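Local structure of galacto-N-biose/lacto-N-biose I transporter substrate-binding protein (Bifidobacterium longum, 2Z8F) at residues E28-V33 with E253-M258; G111-V116 with G120-L125; E142-T147 with A164-Y169; M171-D176 with N180-L185. The protein binds galacto-N-biose and lacto-N-biose I, and here lacto-N-tetraose, as the solute-binding component of a bifidobacterial ABC transporter. All blocks are in the same frame, centred on the assembly; numbering follows the deposited sequence.

Contact 1 (E28-V33 with E253-M258); sequences EGMTLV and EAPLFM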
loop_
_atom_site.group_PDB
_atom_site.type_symbol
_atom_site.label_atom_id
_atom_site.label_comp_id
_atom_site.label_asym_id
_atom_site.label_seq_id
_atom_site.Cartn_x
_atom_site.Cartn_y
_atom_site.Cartn_z
ATOM N N GLU A 28 10.884 -11.615 -11.270
ATOM C CA GLU A 28 11.341 -12.997 -11.358
ATOM C C GLU A 28 10.855 -13.789 -10.148
ATOM O O GLU A 28 10.818 -13.272 -9.029
ATOM C CB GLU A 28 12.871 -13.056 -11.494
ATOM C CG GLU A 28 13.390 -12.502 -12.822
ATOM C CD GLU A 28 14.909 -12.434 -12.915
ATOM O OE1 GLU A 28 15.602 -12.692 -11.903
ATOM O OE2 GLU A 28 15.418 -12.100 -14.009
ATOM N N GLY A 29 10.395 -15.021 -10.380
ATOM C CA GLY A 29 9.886 -15.860 -9.289
ATOM C C GLY A 29 8.377 -15.785 -9.091
ATOM O O GLY A 29 7.768 -16.664 -8.464
ATOM N N MET A 30 7.777 -14.727 -9.614
ATOM C CA MET A 30 6.336 -14.515 -9.528
ATOM C C MET A 30 5.560 -15.209 -10.658
ATOM O O MET A 30 6.105 -15.441 -11.763
ATOM C CB MET A 30 6.065 -13.019 -9.567
ATOM C CG MET A 30 6.713 -12.302 -8.395
ATOM S SD MET A 30 6.160 -10.603 -8.338
ATOM C CE MET A 30 6.708 -10.103 -6.681
ATOM N N THR A 31 4.298 -15.529 -10.391
ATOM C CA THR A 31 3.385 -15.990 -11.447
ATOM C C THR A 31 2.918 -14.746 -12.184
ATOM O O THR A 31 2.197 -13.906 -11.642
ATOM C CB THR A 31 2.186 -16.820 -10.885
ATOM O OG1 THR A 31 2.691 -17.942 -10.156
ATOM C CG2 THR A 31 1.261 -17.283 -12.012
ATOM N N LEU A 32 3.379 -14.590 -13.423
ATOM C CA LEU A 32 3.154 -13.350 -14.131
ATOM C C LEU A 32 1.688 -13.096 -14.400
ATOM O O LEU A 32 0.927 -14.030 -14.652
ATOM C CB LEU A 32 3.886 -13.378 -15.481
ATOM C CG LEU A 32 5.394 -13.537 -15.330
ATOM C CD1 LEU A 32 5.964 -13.857 -16.715
ATOM C CD2 LEU A 32 6.028 -12.260 -14.792
ATOM N N VAL A 33 1.298 -11.826 -14.374
ATOM C CA VAL A 33 -0.095 -11.497 -14.658
ATOM C C VAL A 33 -0.522 -12.112 -16.002
ATOM O O VAL A 33 -1.610 -12.672 -16.124
ATOM C CB VAL A 33 -0.383 -9.978 -14.634
ATOM C CG1 VAL A 33 -1.799 -9.699 -15.076
ATOM C CG2 VAL A 33 -0.131 -9.425 -13.242
ATOM N N GLU A 253 5.358 -5.716 0.465
ATOM C CA GLU A 253 6.810 -5.615 0.212
ATOM C C GLU A 253 7.567 -6.938 0.274
ATOM O O GLU A 253 8.728 -6.981 -0.148
ATOM C CB GLU A 253 7.504 -4.606 1.159
ATOM C CG GLU A 253 7.080 -3.161 0.920
ATOM C CD GLU A 253 7.898 -2.197 1.763
ATOM O OE1 GLU A 253 9.149 -2.258 1.719
ATOM O OE2 GLU A 253 7.281 -1.381 2.502
ATOM N N ALA A 254 6.972 -8.011 0.795
ATOM C CA ALA A 254 7.787 -9.162 1.181
ATOM C C ALA A 254 8.667 -9.674 0.027
ATOM O O ALA A 254 9.886 -9.738 0.195
ATOM C CB ALA A 254 6.924 -10.292 1.780
ATOM N N PRO A 255 8.061 -10.029 -1.114
ATOM C CA PRO A 255 8.942 -10.571 -2.175
ATOM C C PRO A 255 9.860 -9.515 -2.766
ATOM O O PRO A 255 10.973 -9.829 -3.229
ATOM C CB PRO A 255 7.956 -11.052 -3.232
ATOM C CG PRO A 255 6.719 -10.183 -3.033
ATOM C CD PRO A 255 6.643 -9.994 -1.531
ATOM N N LEU A 256 9.415 -8.266 -2.761
ATOM C CA LEU A 256 10.244 -7.158 -3.243
ATOM C C LEU A 256 11.504 -6.994 -2.403
ATOM O O LEU A 256 12.621 -6.850 -2.919
ATOM C CB LEU A 256 9.420 -5.870 -3.247
ATOM C CG LEU A 256 8.045 -5.911 -3.947
ATOM C CD1 LEU A 256 7.408 -4.514 -3.887
ATOM C CD2 LEU A 256 8.121 -6.407 -5.404
ATOM N N PHE A 257 11.298 -6.997 -1.083
ATOM C CA PHE A 257 12.358 -6.920 -0.112
ATOM C C PHE A 257 13.330 -8.091 -0.254
ATOM O O PHE A 257 14.561 -7.899 -0.196
ATOM C CB PHE A 257 11.726 -6.861 1.291
ATOM C CG PHE A 257 12.681 -6.444 2.378
ATOM C CD1 PHE A 257 12.811 -5.087 2.721
ATOM C CD2 PHE A 257 13.421 -7.395 3.074
ATOM C CE1 PHE A 257 13.701 -4.705 3.748
ATOM C CE2 PHE A 257 14.313 -7.025 4.090
ATOM C CZ PHE A 257 14.443 -5.684 4.428
ATOM N N MET A 258 12.782 -9.288 -0.475
ATOM C CA MET A 258 13.585 -10.505 -0.644
ATOM C C MET A 258 14.495 -10.355 -1.835
ATOM O O MET A 258 15.702 -10.565 -1.712
ATOM C CB MET A 258 12.688 -11.713 -0.857
ATOM C CG MET A 258 12.110 -12.239 0.438
ATOM S SD MET A 258 10.815 -13.454 0.168
ATOM C CE MET A 258 11.720 -14.573 -0.934
#
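Met-30 reaches across to Pro-255 and Leu-256 with the end of its side chain. The fold is that of the two-lobed solute-binding proteins of ABC transporters, with the sugar held inside. Residues 28-33 lead from strand 16-22 of the six-stranded sheet into helix 33-43. Residues 253-258 lie on helix 254-261, next to the three-stranded sheet. The contact thus probably joins the two lobes.

The tight part is small. Met-30 CE lies 3.6 Å from Pro-255 CG and 3.8 Å from Pro-255 CB, so the methyl group meets the proline ring at its CB-CG bond. The two side chains cross at about a right angle. CG of Met-30 stands beside its backbone N (chi1 -61°), and the chain beyond it is extended, which carries the methyl group to the helix. Pro-255 is buried and also packs on Trp-338.

The other side is loose. Gly-29 and Glu-28 are exposed and make no contact with the helix, and even the nearest CA atoms, those of Met-30 and Pro-255, stay 8.7 Å apart. Met-30 itself is partly exposed, with Pro-25 and Gln-321 beside it. Leu-256 belongs to the glycan pocket and touches a bound galactose. The CD2 branch of Leu-256 faces the methionine more loosely, 4.2 Å from Met-30 CE.

Contact 2 (G111-V116 with G120-L125); sequences GPYSLV and GKAYGL
Val-116 fits against the backbone of Gly-124 and Leu-125, and it gives up more surface here than any other residue of the two segments. Its two methyl groups divide the work. Val-116 CG2 comes to 3.4 Å from Gly-124 O. Val-116 CG1, set beside the valine's own backbone N (chi1 -52°), lies 3.7 Å from Leu-125 C. CG2 also faces the methyl group of Ala-122, with 4.3 Å between Val-116 CG2 and Ala-122 CB. With Val-116 cut back to an alanine, a gap would probably open over the Gly-124 and Leu-125 backbone, and the Ala-122 methyl group would lose this apolar neighbour.

The backbone of Val-116 is held as well. Tyr-123 N donates to Val-116 O at 2.9 Å, with an N-H...O angle of 142°, and the donor is tilted 19° from the carbonyl plane. Ala-122 CA makes a longer C-H...O contact with Val-116 O at 3.5 Å. The Tyr-123 to Val-116 hydrogen bond lies at the base of a beta hairpin. Strand 117-118 turns back into strand 121-126 at the edge of the mixed sheet, shortly after helix 110-114.

Leu-125 and Tyr-113 meet on the helix side. Leu-125 CD2 sits at the edge of the tyrosine ring, near its plane, 4.3 Å from Tyr-113 CE1. Tyr-113 also rests on Ala-101 of helix 98-104, while Leu-125 reaches Met-305 and Leu-308 of helix 301-311. Gly-124 N and Gly-124 O are buried under this packing without a hydrogen-bond partner.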
loop_
_atom_site.group_PDB
_atom_site.type_symbol
_atom_site.label_atom_id
_atom_site.label_comp_id
_atom_site.label_asym_id
_atom_site.label_seq_id
_atom_site.Cartn_x
_atom_site.Cartn_y
_atom_site.Cartn_z
ATOM N N GLY A 111 -14.498 -5.208 4.568
ATOM C CA GLY A 111 -13.735 -3.948 4.646
ATOM C C GLY A 111 -13.281 -3.511 3.265
ATOM O O GLY A 111 -13.722 -2.478 2.744
ATOM N N PRO A 112 -12.377 -4.300 2.649
ATOM C CA PRO A 112 -11.973 -3.998 1.280
ATOM C C PRO A 112 -13.141 -3.770 0.317
ATOM O O PRO A 112 -13.072 -2.868 -0.520
ATOM C CB PRO A 112 -11.150 -5.235 0.891
ATOM C CG PRO A 112 -10.553 -5.691 2.139
ATOM C CD PRO A 112 -11.641 -5.443 3.198
ATOM N N TYR A 113 -14.214 -4.568 0.416
ATOM C CA TYR A 113 -15.358 -4.371 -0.464
ATOM C C TYR A 113 -15.960 -2.957 -0.302
ATOM O O TYR A 113 -16.293 -2.300 -1.278
ATOM C CB TYR A 113 -16.411 -5.474 -0.260
ATOM C CG TYR A 113 -17.540 -5.358 -1.252
ATOM C CD1 TYR A 113 -17.408 -5.853 -2.559
ATOM C CD2 TYR A 113 -18.724 -4.704 -0.915
ATOM C CE1 TYR A 113 -18.448 -5.735 -3.482
ATOM C CE2 TYR A 113 -19.766 -4.566 -1.842
ATOM C CZ TYR A 113 -19.623 -5.092 -3.112
ATOM O OH TYR A 113 -20.654 -4.957 -4.009
ATOM N N SER A 114 -16.075 -2.488 0.944
ATOM C CA SER A 114 -16.580 -1.133 1.196
ATOM C C SER A 114 -15.707 -0.044 0.576
ATOM O O SER A 114 -16.199 1.036 0.274
ATOM C CB SER A 114 -16.791 -0.881 2.698
ATOM O OG SER A 114 -15.546 -0.692 3.363
ATOM N N LEU A 115 -14.428 -0.349 0.344
ATOM C CA LEU A 115 -13.492 0.625 -0.214
ATOM C C LEU A 115 -13.561 0.769 -1.732
ATOM O O LEU A 115 -12.876 1.616 -2.301
ATOM C CB LEU A 115 -12.050 0.301 0.203
ATOM C CG LEU A 115 -11.815 0.155 1.708
ATOM C CD1 LEU A 115 -10.350 -0.142 1.982
ATOM C CD2 LEU A 115 -12.259 1.389 2.491
ATOM N N VAL A 116 -14.390 -0.038 -2.382
ATOM C CA VAL A 116 -14.698 0.201 -3.797
ATOM C C VAL A 116 -15.970 1.011 -3.994
ATOM O O VAL A 116 -16.424 1.217 -5.114
ATOM C CB VAL A 116 -14.701 -1.114 -4.660
ATOM C CG1 VAL A 116 -13.421 -1.860 -4.435
ATOM C CG2 VAL A 116 -15.917 -2.003 -4.348
ATOM N N GLY A 120 -22.497 4.578 -1.711
ATOM C CA GLY A 120 -23.241 3.331 -1.811
ATOM C C GLY A 120 -23.283 2.798 -3.228
ATOM O O GLY A 120 -24.090 1.920 -3.547
ATOM N N LYS A 121 -22.439 3.351 -4.093
ATOM C CA LYS A 121 -22.271 2.799 -5.444
ATOM C C LYS A 121 -20.889 2.167 -5.557
ATOM O O LYS A 121 -19.921 2.702 -5.027
ATOM C CB LYS A 121 -22.463 3.874 -6.506
ATOM C CG LYS A 121 -23.904 4.352 -6.611
ATOM C CD LYS A 121 -24.023 5.579 -7.498
ATOM C CE LYS A 121 -25.488 5.950 -7.722
ATOM N NZ LYS A 121 -25.653 7.220 -8.502
ATOM N N ALA A 122 -20.804 1.028 -6.247
ATOM C CA ALA A 122 -19.534 0.309 -6.386
ATOM C C ALA A 122 -18.906 0.567 -7.747
ATOM O O ALA A 122 -19.616 0.704 -8.756
ATOM C CB ALA A 122 -19.722 -1.196 -6.157
ATOM N N TYR A 123 -17.575 0.634 -7.759
ATOM C CA TYR A 123 -16.843 1.042 -8.964
ATOM C C TYR A 123 -15.822 0.018 -9.412
ATOM O O TYR A 123 -15.034 0.283 -10.323
ATOM C CB TYR A 123 -16.242 2.455 -8.800
ATOM C CG TYR A 123 -17.343 3.479 -8.685
ATOM C CD1 TYR A 123 -17.949 4.007 -9.833
ATOM C CD2 TYR A 123 -17.826 3.877 -7.432
ATOM C CE1 TYR A 123 -18.994 4.935 -9.732
ATOM C CE2 TYR A 123 -18.878 4.799 -7.328
ATOM C CZ TYR A 123 -19.446 5.315 -8.476
ATOM O OH TYR A 123 -20.483 6.215 -8.391
ATOM N N GLY A 124 -15.881 -1.158 -8.798
ATOM C CA GLY A 124 -15.007 -2.288 -9.180
ATOM C C GLY A 124 -14.989 -3.359 -8.111
ATOM O O GLY A 124 -15.992 -3.575 -7.403
ATOM N N LEU A 125 -13.853 -4.036 -7.972
ATOM C CA LEU A 125 -13.704 -5.029 -6.928
ATOM C C LEU A 125 -12.363 -4.886 -6.218
ATOM O O LEU A 125 -11.358 -4.527 -6.870
ATOM C CB LEU A 125 -13.865 -6.459 -7.475
ATOM C CG LEU A 125 -15.217 -6.845 -8.055
ATOM C CD1 LEU A 125 -15.125 -8.213 -8.705
ATOM C CD2 LEU A 125 -16.274 -6.859 -6.957
#

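Contact 3 (E142-T147 with A164-Y169); sequences EKLGIT and AAAGKY
Leu-144 sends its side chain to Ala-166 and Lys-168. Its CB leaves the backbone toward the other segment. CG follows beside the backbone N (chi1 -70°), and there the chain forks. One branch, Leu-144 CD2, lies 3.6 Å from Ala-166 CB, a direct methyl-to-methyl contact. The other branch, CD1, faces the foot of the lysine side chain, with 4.1 Å from Leu-144 CD1 to Lys-168 CB. The fork therefore straddles two residues that flank Gly-167. Leu-144 also packs on Ile-245.

Lys-168 meets the leucine with the start of its side chain, CB nearest. Its chain bends at chi2 (-66°), and its end leads away from residues 142-147. There NZ bonds to Gly-242 O and has a long, weak ion pair with Glu-140. The contact lies at the surface, and no hydrogen bond crosses it.

Both segments are ends of helices. Gly-145 closes helix 138-143, and its N bonds to Glu-142 O at 2.9 Å. Gly-167 does the same for helix 153-165, bonding through its N to Ala-164 O. Each glycine has positive phi. The arrangement is two Schellman motifs packed together through the residues next to their glycines.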
loop_
_atom_site.group_PDB
_atom_site.type_symbol
_atom_site.label_atom_id
_atom_site.label_comp_id
_atom_site.label_asym_id
_atom_site.label_seq_id
_atom_site.Cartn_x
_atom_site.Cartn_y
_atom_site.Cartn_z
ATOM N N GLU A 142 20.089 -10.244 17.808
ATOM C CA GLU A 142 20.717 -11.031 18.879
ATOM C C GLU A 142 22.169 -10.618 19.098
ATOM O O GLU A 142 22.592 -10.444 20.237
ATOM C CB GLU A 142 20.588 -12.528 18.598
ATOM C CG GLU A 142 19.118 -13.017 18.577
ATOM C CD GLU A 142 18.468 -13.100 19.964
ATOM O OE1 GLU A 142 19.218 -13.263 20.964
ATOM O OE2 GLU A 142 17.206 -13.019 20.037
ATOM N N LYS A 143 22.899 -10.408 18.010
ATOM C CA LYS A 143 24.298 -9.977 18.087
ATOM C C LYS A 143 24.449 -8.632 18.813
ATOM O O LYS A 143 25.491 -8.367 19.426
ATOM C CB LYS A 143 24.932 -9.927 16.697
ATOM C CG LYS A 143 25.194 -11.319 16.128
ATOM C CD LYS A 143 25.610 -11.324 14.653
ATOM C CE LYS A 143 25.796 -12.772 14.162
ATOM N NZ LYS A 143 25.919 -12.911 12.677
ATOM N N LEU A 144 23.401 -7.803 18.749
ATOM C CA LEU A 144 23.413 -6.483 19.374
ATOM C C LEU A 144 22.819 -6.509 20.774
ATOM O O LEU A 144 22.784 -5.490 21.461
ATOM C CB LEU A 144 22.650 -5.460 18.519
ATOM C CG LEU A 144 23.267 -5.025 17.192
ATOM C CD1 LEU A 144 22.208 -4.383 16.315
ATOM C CD2 LEU A 144 24.463 -4.068 17.389
ATOM N N GLY A 145 22.334 -7.674 21.188
ATOM C CA GLY A 145 21.789 -7.831 22.530
ATOM C C GLY A 145 20.338 -7.421 22.632
ATOM O O GLY A 145 19.788 -7.338 23.736
ATOM N N ILE A 146 19.709 -7.173 21.482
ATOM C CA ILE A 146 18.280 -6.828 21.424
ATOM C C ILE A 146 17.475 -8.126 21.366
ATOM O O ILE A 146 17.281 -8.710 20.296
ATOM C CB ILE A 146 17.933 -5.894 20.227
ATOM C CG1 ILE A 146 18.859 -4.671 20.178
ATOM C CG2 ILE A 146 16.471 -5.451 20.299
ATOM C CD1 ILE A 146 18.856 -3.940 18.817
ATOM N N THR A 147 17.026 -8.590 22.528
ATOM C CA THR A 147 16.445 -9.931 22.636
ATOM C C THR A 147 14.916 -9.954 22.591
ATOM O O THR A 147 14.295 -11.014 22.694
ATOM C CB THR A 147 16.938 -10.649 23.909
ATOM O OG1 THR A 147 16.554 -9.883 25.051
ATOM C CG2 THR A 147 18.470 -10.797 23.890
ATOM N N ALA A 164 22.905 1.909 16.021
ATOM C CA ALA A 164 23.551 2.935 15.196
ATOM C C ALA A 164 25.029 3.098 15.572
ATOM O O ALA A 164 25.879 3.328 14.696
ATOM C CB ALA A 164 22.804 4.256 15.334
ATOM N N ALA A 165 25.321 2.974 16.868
ATOM C CA ALA A 165 26.713 3.086 17.366
ATOM C C ALA A 165 27.552 1.952 16.774
ATOM O O ALA A 165 28.773 2.062 16.654
ATOM C CB ALA A 165 26.736 3.030 18.870
ATOM N N ALA A 166 26.881 0.856 16.430
ATOM C CA ALA A 166 27.502 -0.306 15.795
ATOM C C ALA A 166 27.395 -0.306 14.269
ATOM O O ALA A 166 27.697 -1.314 13.606
ATOM C CB ALA A 166 26.899 -1.586 16.372
ATOM N N GLY A 167 26.973 0.817 13.684
ATOM C CA GLY A 167 26.825 0.881 12.230
ATOM C C GLY A 167 25.703 0.017 11.647
ATOM O O GLY A 167 25.737 -0.345 10.451
ATOM N N LYS A 168 24.706 -0.287 12.482
ATOM C CA LYS A 168 23.509 -1.031 12.055
ATOM C C LYS A 168 22.298 -0.119 12.237
ATOM O O LYS A 168 22.341 0.807 13.053
ATOM C CB LYS A 168 23.312 -2.274 12.916
ATOM C CG LYS A 168 24.405 -3.353 12.805
ATOM C CD LYS A 168 24.420 -3.972 11.430
ATOM C CE LYS A 168 25.119 -5.323 11.459
ATOM N NZ LYS A 168 25.556 -5.630 10.078
ATOM N N TYR A 169 21.224 -0.378 11.497
ATOM C CA TYR A 169 20.015 0.464 11.617
ATOM C C TYR A 169 18.797 -0.427 11.735
ATOM O O TYR A 169 18.591 -1.301 10.900
ATOM C CB TYR A 169 19.930 1.458 10.436
ATOM C CG TYR A 169 21.224 2.247 10.363
ATOM C CD1 TYR A 169 21.471 3.306 11.239
ATOM C CD2 TYR A 169 22.257 1.846 9.505
ATOM C CE1 TYR A 169 22.710 3.994 11.226
ATOM C CE2 TYR A 169 23.506 2.525 9.489
ATOM C CZ TYR A 169 23.718 3.592 10.355
ATOM O OH TYR A 169 24.928 4.277 10.344
#

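Contact 4 (M171-D176 with N180-L185); sequences MSYQPD and NMISGL. With GAL (beta-D-galactopyranose), chain C; NAG (2-acetamido-2-deoxy-beta-D-glucopyranose), chain B.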
loop_
_atom_site.group_PDB
_atom_site.type_symbol
_atom_site.label_atom_id
_atom_site.label_comp_id
_atom_site.label_asym_id
_atom_site.label_seq_id
_atom_site.Cartn_x
_atom_site.Cartn_y
_atom_site.Cartn_z
ATOM N N MET A 171 15.742 0.903 11.885
ATOM C CA MET A 171 14.653 1.623 11.243
ATOM C C MET A 171 15.140 2.281 9.956
ATOM O O MET A 171 16.322 2.642 9.826
ATOM C CB MET A 171 14.055 2.665 12.221
ATOM C CG MET A 171 12.742 3.333 11.777
ATOM S SD MET A 171 11.446 2.216 11.191
ATOM C CE MET A 171 11.121 1.296 12.660
ATOM N N SER A 172 14.241 2.383 8.991
ATOM C CA SER A 172 14.445 3.269 7.851
ATOM C C SER A 172 13.451 4.422 7.873
ATOM O O SER A 172 12.314 4.277 8.356
ATOM C CB SER A 172 14.365 2.518 6.529
ATOM O OG SER A 172 13.016 2.171 6.210
ATOM N N TYR A 173 13.915 5.579 7.424
ATOM C CA TYR A 173 13.069 6.727 7.150
ATOM C C TYR A 173 13.029 6.859 5.637
ATOM O O TYR A 173 14.086 7.062 5.024
ATOM C CB TYR A 173 13.704 7.970 7.771
ATOM C CG TYR A 173 12.988 9.268 7.519
ATOM C CD1 TYR A 173 11.829 9.589 8.220
ATOM C CD2 TYR A 173 13.490 10.213 6.610
ATOM C CE1 TYR A 173 11.178 10.803 8.006
ATOM C CE2 TYR A 173 12.849 11.444 6.405
ATOM C CZ TYR A 173 11.685 11.730 7.113
ATOM O OH TYR A 173 11.022 12.939 6.939
ATOM N N GLN A 174 11.833 6.762 5.058
ATOM C CA GLN A 174 11.669 6.666 3.613
ATOM C C GLN A 174 10.960 7.916 3.092
ATOM O O GLN A 174 9.720 7.946 2.969
ATOM C CB GLN A 174 10.887 5.391 3.269
ATOM C CG GLN A 174 11.615 4.126 3.687
ATOM C CD GLN A 174 10.814 2.876 3.474
ATOM O OE1 GLN A 174 9.846 2.875 2.722
ATOM N NE2 GLN A 174 11.216 1.798 4.136
ATOM N N PRO A 175 11.739 8.955 2.733
ATOM C CA PRO A 175 11.074 10.190 2.343
ATOM C C PRO A 175 10.185 10.070 1.109
ATOM O O PRO A 175 9.212 10.811 1.002
ATOM C CB PRO A 175 12.241 11.172 2.099
ATOM C CG PRO A 175 13.440 10.336 1.958
ATOM C CD PRO A 175 13.214 9.046 2.651
ATOM N N ASP A 176 10.513 9.159 0.182
ATOM C CA ASP A 176 9.706 8.927 -1.023
ATOM C C ASP A 176 8.447 8.071 -0.771
ATOM O O ASP A 176 7.698 7.776 -1.704
ATOM C CB ASP A 176 10.537 8.276 -2.149
ATOM C CG ASP A 176 11.186 6.948 -1.746
ATOM O OD1 ASP A 176 11.313 6.647 -0.541
ATOM O OD2 ASP A 176 11.606 6.176 -2.651
ATOM N N ASN A 180 2.467 7.569 1.883
ATOM C CA ASN A 180 1.807 6.248 1.948
ATOM C C ASN A 180 2.095 5.546 3.273
ATOM O O ASN A 180 1.169 5.090 3.963
ATOM C CB ASN A 180 2.250 5.351 0.760
ATOM C CG ASN A 180 2.151 6.066 -0.562
ATOM O OD1 ASN A 180 1.135 6.692 -0.864
ATOM N ND2 ASN A 180 3.216 5.975 -1.377
ATOM N N MET A 181 3.386 5.439 3.622
ATOM C CA MET A 181 3.803 4.769 4.853
ATOM C C MET A 181 3.544 5.637 6.066
ATOM O O MET A 181 2.957 5.174 7.061
ATOM C CB MET A 181 5.279 4.359 4.791
ATOM C CG MET A 181 5.841 3.810 6.101
ATOM S SD MET A 181 7.562 3.269 5.916
ATOM C CE MET A 181 7.352 1.775 4.919
ATOM N N ILE A 182 4.010 6.887 6.021
ATOM C CA ILE A 182 3.872 7.748 7.221
ATOM C C ILE A 182 2.422 8.143 7.479
ATOM O O ILE A 182 1.982 8.201 8.647
ATOM C CB ILE A 182 4.904 8.922 7.220
ATOM C CG1 ILE A 182 6.264 8.358 7.631
ATOM C CG2 ILE A 182 4.518 9.971 8.265
ATOM C CD1 ILE A 182 7.446 9.381 7.464
ATOM N N SER A 183 1.666 8.408 6.416
ATOM C CA SER A 183 0.220 8.620 6.552
ATOM C C SER A 183 -0.437 7.387 7.196
ATOM O O SER A 183 -1.271 7.509 8.109
ATOM C CB SER A 183 -0.442 8.918 5.201
ATOM O OG SER A 183 -0.350 7.811 4.321
ATOM N N GLY A 184 -0.019 6.199 6.773
ATOM C CA GLY A 184 -0.619 4.972 7.316
ATOM C C GLY A 184 -0.279 4.788 8.793
ATOM O O GLY A 184 -1.139 4.379 9.590
ATOM N N LEU A 185 0.966 5.071 9.178
ATOM C CA LEU A 185 1.390 4.940 10.589
ATOM C C LEU A 185 0.629 5.923 11.468
ATOM O O LEU A 185 0.107 5.552 12.527
ATOM C CB LEU A 185 2.898 5.180 10.702
ATOM C CG LEU A 185 3.742 4.108 9.982
ATOM C CD1 LEU A 185 5.177 4.586 10.026
ATOM C CD2 LEU A 185 3.636 2.765 10.696
HETATM C C1 GAL C . 5.387 7.740 -4.916
HETATM C C2 GAL C . 4.469 6.511 -5.020
HETATM C C3 GAL C . 5.163 5.199 -4.680
HETATM C C4 GAL C . 6.501 5.080 -5.419
HETATM C C5 GAL C . 7.327 6.349 -5.193
HETATM C C6 GAL C . 8.632 6.348 -5.988
HETATM O O2 GAL C . 3.384 6.726 -4.154
HETATM O O3 GAL C . 4.190 4.213 -5.030
HETATM O O4 GAL C . 6.184 4.991 -6.784
HETATM O O5 GAL C . 6.593 7.478 -5.598
HETATM O O6 GAL C . 9.303 7.579 -5.701
HETATM C C1 NAG B . 4.484 2.860 -4.657
HETATM C C2 NAG B . 3.150 2.112 -4.646
HETATM C C3 NAG B . 3.278 0.585 -4.548
HETATM C C4 NAG B . 4.348 0.082 -5.558
HETATM C C5 NAG B . 5.631 0.887 -5.318
HETATM C C6 NAG B . 6.800 0.363 -6.159
HETATM C C7 NAG B . 1.136 3.098 -3.757
HETATM C C8 NAG B . 0.408 3.577 -2.529
HETATM N N2 NAG B . 2.350 2.633 -3.521
HETATM O O3 NAG B . 1.948 0.162 -4.817
HETATM O O4 NAG B . 4.611 -1.276 -5.304
HETATM O O5 NAG B . 5.345 2.245 -5.606
HETATM O O6 NAG B . 6.506 0.584 -7.515
HETATM O O7 NAG B . 0.570 3.139 -4.849
#
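Gln-174 overlaps the thioether end of Met-181, whose methyl group comes obliquely over the amide, nearest to OE1. The two side chains cross at about a right angle. Met-181 CE lies 3.5 Å from Gln-174 OE1. The methionine bends at its last torsion (chi3 -71°), which turns the methyl group to the amide. Gln-174 NE2 donates to Ser-172 OG at 2.8 Å, nearly in the amide plane, and this fixes the rotation of the amide. Ser-172 OG bonds in turn to Thr-247. A leucine in place of Gln-174 has no N-H to give, and the Ser-172 hydroxyl would probably be less firmly held in its turn toward Thr-247.

Beside this pair, Tyr-173 CE1 meets Ile-182 CD1 at 4.0 Å, and the tyrosine hydroxyl bonds to Ala-378 O. Asp-176 and Asn-180 belong to the glycan pocket. Asn-180 ND2 donates to O2 of the galactose at 2.9 Å (161°) and also bonds to Glu-177. Asn-180 OD1 lies 3.6 Å from C8, the acetamido methyl of the N-acetylglucosamine.

Helix 178-187 packs against the 171-176 loop. Strand 246-250 touches Gln-174 and Met-181, and helix 367-380 borders the loop at Pro-175 and the helix at Ser-183.

Overall arrangement
Contact 1 joins distant parts of the chain, and the other three lie within the loop it closes. Contact 2 comes first, then contact 3, then contact 4. Contact 2 belongs to the edge of the six-stranded sheet. Contacts 3 and 4 lie on the opposite side of the chain's centre, around the three-stranded sheet. The centres of contacts 2 and 3 are about 44 Å apart. Contacts 3 and 4 adjoin in sequence, yet their centres are about 22 Å apart. Contacts 1 and 4 touch, with Glu-253 OE2 4.0 Å from Met-181 CE. Both supply pocket residues, so they border the sugar, while contact 2 is buried at the sheet edge and contact 3 lies at the surface.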